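Local coordinates for glutathione s-transferase protein (Ralstonia solanacearum, PDB 3TOU) that binds glutathione and probably transfers it to electrophilic substrates, as a member of the glutathione S-transferase family, at residues Pro12-Glu23 / Leu157-Tyr168. Sequence-based numbering, arbitrary orientation.
Sequences PYTRKVRVVLAE and LADIAVGCALAY. With GSH (glutathione), chain C; ACT (acetate ion), chain D.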
loop_
_atom_site.group_PDB
_atom_site.type_symbol
_atom_site.label_atom_id
_atom_site.label_comp_id
_atom_site.label_asym_id
_atom_site.label_seq_id
_atom_site.Cartn_x
_atom_site.Cartn_y
_atom_site.Cartn_z
ATOM N N PRO A 12 3.045 9.576 8.009
ATOM C CA PRO A 12 3.641 9.978 6.741
ATOM C C PRO A 12 2.765 9.632 5.542
ATOM O O PRO A 12 2.839 10.318 4.521
ATOM C CB PRO A 12 4.971 9.208 6.721
ATOM C CG PRO A 12 4.684 7.944 7.529
ATOM C CD PRO A 12 3.698 8.389 8.601
ATOM N N TYR A 13 1.911 8.606 5.663
ATOM C CA TYR A 13 0.942 8.322 4.596
ATOM C C TYR A 13 -0.091 9.443 4.511
ATOM O O TYR A 13 -0.502 9.837 3.413
ATOM C CB TYR A 13 0.219 6.997 4.826
ATOM C CG TYR A 13 1.125 5.829 5.124
ATOM C CD1 TYR A 13 1.763 5.125 4.092
ATOM C CD2 TYR A 13 1.312 5.406 6.439
ATOM C CE1 TYR A 13 2.587 4.024 4.399
ATOM C CE2 TYR A 13 2.125 4.325 6.745
ATOM C CZ TYR A 13 2.752 3.641 5.725
ATOM O OH TYR A 13 3.545 2.557 6.070
ATOM N N THR A 14 -0.485 9.960 5.673
ATOM C CA THR A 14 -1.383 11.113 5.736
ATOM C C THR A 14 -0.694 12.337 5.153
ATOM O O THR A 14 -1.305 13.077 4.388
ATOM C CB THR A 14 -1.850 11.398 7.182
ATOM O OG1 THR A 14 -2.589 10.262 7.663
ATOM C CG2 THR A 14 -2.770 12.648 7.247
ATOM N N ARG A 15 0.576 12.529 5.498
ATOM C CA ARG A 15 1.317 13.664 4.956
ATOM C C ARG A 15 1.333 13.631 3.442
ATOM O O ARG A 15 1.108 14.665 2.805
ATOM C CB ARG A 15 2.742 13.743 5.481
ATOM C CG ARG A 15 3.351 15.093 5.121
ATOM C CD ARG A 15 4.827 15.151 5.387
ATOM N NE ARG A 15 5.282 16.532 5.255
ATOM C CZ ARG A 15 6.502 16.933 5.588
ATOM N NH1 ARG A 15 7.368 16.045 6.040
ATOM N NH2 ARG A 15 6.853 18.208 5.475
ATOM N N LYS A 16 1.567 12.453 2.856
ATOM C CA LYS A 16 1.559 12.347 1.385
ATOM C C LYS A 16 0.268 12.910 0.791
ATOM O O LYS A 16 0.293 13.711 -0.148
ATOM C CB LYS A 16 1.773 10.894 0.946
ATOM C CG LYS A 16 1.820 10.699 -0.578
ATOM C CD LYS A 16 2.106 9.226 -0.925
ATOM C CE LYS A 16 1.016 8.303 -0.402
ATOM N NZ LYS A 16 1.077 6.883 -0.916
ATOM N N VAL A 17 -0.861 12.522 1.380
ATOM C CA VAL A 17 -2.156 13.004 0.927
ATOM C C VAL A 17 -2.288 14.524 1.130
ATOM O O VAL A 17 -2.764 15.227 0.235
ATOM C CB VAL A 17 -3.296 12.252 1.664
ATOM C CG1 VAL A 17 -4.643 12.921 1.386
ATOM C CG2 VAL A 17 -3.302 10.774 1.253
ATOM N N ARG A 18 -1.841 15.020 2.283
ATOM C CA ARG A 18 -1.959 16.448 2.595
ATOM C C ARG A 18 -1.131 17.283 1.631
ATOM O O ARG A 18 -1.566 18.356 1.216
ATOM C CB ARG A 18 -1.545 16.737 4.040
ATOM C CG ARG A 18 -2.535 16.152 5.057
ATOM C CD ARG A 18 -2.018 16.267 6.475
ATOM N NE ARG A 18 -1.886 17.652 6.911
ATOM C CZ ARG A 18 -0.948 18.078 7.756
ATOM N NH1 ARG A 18 -0.051 17.238 8.240
ATOM N NH2 ARG A 18 -0.908 19.352 8.121
ATOM N N VAL A 19 0.056 16.780 1.283
ATOM C CA VAL A 19 0.907 17.459 0.299
ATOM C C VAL A 19 0.232 17.493 -1.071
ATOM O O VAL A 19 0.225 18.531 -1.729
ATOM C CB VAL A 19 2.309 16.830 0.206
ATOM C CG1 VAL A 19 3.131 17.458 -0.947
ATOM C CG2 VAL A 19 3.037 17.024 1.549
ATOM N N VAL A 20 -0.343 16.365 -1.477
ATOM C CA VAL A 20 -1.069 16.288 -2.736
ATOM C C VAL A 20 -2.226 17.294 -2.746
ATOM O O VAL A 20 -2.380 18.042 -3.719
ATOM C CB VAL A 20 -1.600 14.853 -2.986
ATOM C CG1 VAL A 20 -2.658 14.829 -4.096
ATOM C CG2 VAL A 20 -0.425 13.955 -3.378
ATOM N N LEU A 21 -3.012 17.317 -1.670
ATOM C CA LEU A 21 -4.155 18.230 -1.576
ATOM C C LEU A 21 -3.709 19.694 -1.675
ATOM O O LEU A 21 -4.373 20.502 -2.316
ATOM C CB LEU A 21 -4.965 17.966 -0.299
ATOM C CG LEU A 21 -5.730 16.621 -0.265
ATOM C CD1 LEU A 21 -6.289 16.333 1.123
ATOM C CD2 LEU A 21 -6.840 16.558 -1.302
ATOM N N ALA A 22 -2.570 20.017 -1.063
ATOM C CA ALA A 22 -2.042 21.392 -1.108
ATOM C C ALA A 22 -1.563 21.747 -2.521
ATOM O O ALA A 22 -1.873 22.829 -3.034
ATOM C CB ALA A 22 -0.917 21.560 -0.087
ATOM N N GLU A 23 -0.819 20.835 -3.149
ATOM C CA GLU A 23 -0.344 21.046 -4.535
ATOM C C GLU A 23 -1.514 21.176 -5.502
ATOM O O GLU A 23 -1.465 21.979 -6.438
ATOM C CB GLU A 23 0.596 19.923 -5.004
ATOM C CG GLU A 23 1.929 19.832 -4.221
ATOM C CD GLU A 23 2.926 20.953 -4.554
ATOM O OE1 GLU A 23 2.879 21.476 -5.684
ATOM O OE2 GLU A 23 3.754 21.310 -3.685
ATOM N N LEU A 157 3.743 12.850 -8.056
ATOM C CA LEU A 157 3.495 12.068 -6.835
ATOM C C LEU A 157 4.730 11.279 -6.399
ATOM O O LEU A 157 4.905 11.037 -5.211
ATOM C CB LEU A 157 2.310 11.128 -7.038
ATOM C CG LEU A 157 1.824 10.270 -5.856
ATOM C CD1 LEU A 157 1.549 11.112 -4.612
ATOM C CD2 LEU A 157 0.615 9.446 -6.261
ATOM N N ALA A 158 5.599 10.927 -7.352
ATOM C CA ALA A 158 6.857 10.236 -7.027
ATOM C C ALA A 158 7.720 11.081 -6.092
ATOM O O ALA A 158 8.191 10.603 -5.059
ATOM C CB ALA A 158 7.627 9.885 -8.301
ATOM N N ASP A 159 7.890 12.351 -6.438
ATOM C CA ASP A 159 8.675 13.272 -5.614
ATOM C C ASP A 159 8.044 13.513 -4.257
ATOM O O ASP A 159 8.756 13.542 -3.246
ATOM C CB ASP A 159 8.829 14.600 -6.344
ATOM C CG ASP A 159 9.439 14.423 -7.705
ATOM O OD1 ASP A 159 10.626 14.050 -7.768
ATOM O OD2 ASP A 159 8.722 14.622 -8.704
ATOM N N ILE A 160 6.719 13.691 -4.242
ATOM C CA ILE A 160 5.978 13.894 -2.985
ATOM C C ILE A 160 6.195 12.713 -2.041
ATOM O O ILE A 160 6.561 12.896 -0.871
ATOM C CB ILE A 160 4.468 14.122 -3.243
ATOM C CG1 ILE A 160 4.257 15.459 -3.971
ATOM C CG2 ILE A 160 3.644 14.039 -1.928
ATOM C CD1 ILE A 160 2.841 15.672 -4.488
ATOM N N ALA A 161 6.000 11.511 -2.572
ATOM C CA ALA A 161 6.163 10.280 -1.795
ATOM C C ALA A 161 7.580 10.121 -1.252
ATOM O O ALA A 161 7.756 9.832 -0.066
ATOM C CB ALA A 161 5.749 9.076 -2.615
ATOM N N VAL A 162 8.583 10.327 -2.108
ATOM C CA VAL A 162 9.980 10.217 -1.672
ATOM C C VAL A 162 10.279 11.269 -0.583
ATOM O O VAL A 162 10.889 10.965 0.449
ATOM C CB VAL A 162 10.963 10.347 -2.872
ATOM C CG1 VAL A 162 12.416 10.514 -2.386
ATOM C CG2 VAL A 162 10.865 9.130 -3.787
ATOM N N GLY A 163 9.836 12.496 -0.817
ATOM C CA GLY A 163 9.990 13.583 0.158
ATOM C C GLY A 163 9.427 13.252 1.534
ATOM O O GLY A 163 10.083 13.470 2.560
ATOM N N CYS A 164 8.217 12.706 1.554
ATOM C CA CYS A 164 7.573 12.319 2.809
ATOM C C CYS A 164 8.345 11.201 3.524
ATOM O O CYS A 164 8.469 11.216 4.756
ATOM C CB CYS A 164 6.137 11.882 2.554
ATOM S SG CYS A 164 5.059 13.260 2.092
ATOM N N ALA A 165 8.853 10.245 2.753
ATOM C CA ALA A 165 9.687 9.167 3.313
ATOM C C ALA A 165 10.991 9.667 3.946
ATOM O O ALA A 165 11.322 9.274 5.065
ATOM C CB ALA A 165 9.980 8.092 2.269
ATOM N N LEU A 166 11.730 10.523 3.236
ATOM C CA LEU A 166 12.978 11.069 3.788
ATOM C C LEU A 166 12.700 11.902 5.036
ATOM O O LEU A 166 13.401 11.766 6.041
ATOM C CB LEU A 166 13.731 11.910 2.745
ATOM C CG LEU A 166 14.129 11.159 1.469
ATOM C CD1 LEU A 166 14.783 12.093 0.470
ATOM C CD2 LEU A 166 15.045 10.000 1.770
ATOM N N ALA A 167 11.654 12.732 4.977
ATOM C CA ALA A 167 11.239 13.543 6.134
ATOM C C ALA A 167 10.844 12.678 7.321
ATOM O O ALA A 167 11.104 13.031 8.470
ATOM C CB ALA A 167 10.073 14.434 5.770
ATOM N N TYR A 168 10.202 11.549 7.040
ATOM C CA TYR A 168 9.800 10.641 8.099
ATOM C C TYR A 168 11.006 10.002 8.794
ATOM O O TYR A 168 10.999 9.825 10.017
ATOM C CB TYR A 168 8.804 9.593 7.596
ATOM C CG TYR A 168 8.227 8.765 8.719
ATOM C CD1 TYR A 168 7.333 9.328 9.630
ATOM C CD2 TYR A 168 8.609 7.436 8.896
ATOM C CE1 TYR A 168 6.821 8.574 10.687
ATOM C CE2 TYR A 168 8.102 6.677 9.934
ATOM C CZ TYR A 168 7.212 7.248 10.825
ATOM O OH TYR A 168 6.717 6.467 11.861
HETATM N N1 GSH C . -1.570 1.323 3.285
HETATM C CA1 GSH C . -1.875 2.484 4.132
HETATM C C1 GSH C . -1.758 3.779 3.364
HETATM O O11 GSH C . -2.514 4.740 3.658
HETATM O O12 GSH C . -0.951 3.904 2.420
HETATM C CB1 GSH C . -1.005 2.513 5.390
HETATM C CG1 GSH C . -1.649 3.413 6.458
HETATM C CD1 GSH C . -1.084 3.194 7.847
HETATM O OE1 GSH C . -0.446 1.983 8.177
HETATM N N2 GSH C . -1.245 4.186 8.724
HETATM C CA2 GSH C . -0.919 4.016 10.138
HETATM C C2 GSH C . -2.078 3.398 10.843
HETATM O O2 GSH C . -3.253 4.115 10.704
HETATM C CB2 GSH C . -0.697 5.370 10.819
HETATM S SG2 GSH C . 0.787 6.163 10.161
HETATM N N3 GSH C . -1.960 2.266 11.542
HETATM C CA3 GSH C . -2.983 1.862 12.500
HETATM C C3 GSH C . -3.237 0.379 12.525
HETATM O O31 GSH C . -4.014 -0.131 13.358
HETATM O O32 GSH C . -2.667 -0.364 11.724
HETATM C C ACT D . 4.177 7.598 13.662
HETATM O O ACT D . 3.600 7.884 14.729
HETATM O OXT ACT D . 5.417 7.734 13.651
HETATM C CH3 ACT D . 3.423 7.122 12.464
HETATM O O HOH W 1 7.040 12.985 6.549
#
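The first torsion of Tyr168 (chi1 -172°) swings its CG away from the backbone N, and this lays the phenol ring against Pro12. The proline CG sits over one face of that ring, 3.8 Å from the centroid and 16° off the normal: a CH-pi contact. In Cys164 the SG points away from the carbonyl carbon, beside the backbone N, and the sulfur settles into a hole formed by Pro12, Arg15, Lys16 and Val19, with SG 3.7 Å from Lys16 N. Knobs-into-holes packing recurs one turn earlier in the second helix, where Ile160 enters the gap between Lys16, Val19, Val20 and Glu23. Its CG2 meets Val19 CG1 tip to tip at 3.6 Å, while its CD1 reaches Val20 CG2. Leu157 CD1 closes the row on Val20 CG2 at 3.7 Å. These helices belong to the two domains of the glutathione transferase fold: 12-23 is the first helix of the thioredoxin-like N-terminal domain and 157-168 is part of the all-helical C-terminal one. The N-to-C directions of the two short segments differ by 139°, nearer antiparallel than parallel. Their axes come within 9.3 Å at the closest approach. Lys16 is a knob in the reverse direction, its methylene carbons packed among Leu157, Ile160, Ala161 and Cys164. Its ammonium group forms salt bridges with Glu96 and Asp100 and a hydrogen bond to the glutathione-binding Ser65. Arg15 instead extends along the Cys164 sulfur; a water in the guanidinium plane accepts from NH1 at 3.1 Å and donates to Cys164 O, while NH2 bonds Phe198 O and NE bonds Thr201. At the ligand end, Pro12 lies in the glutathione pocket, and Tyr168 OH donates to an acetate, probably from the crystallisation liquor, that Arg172 also holds.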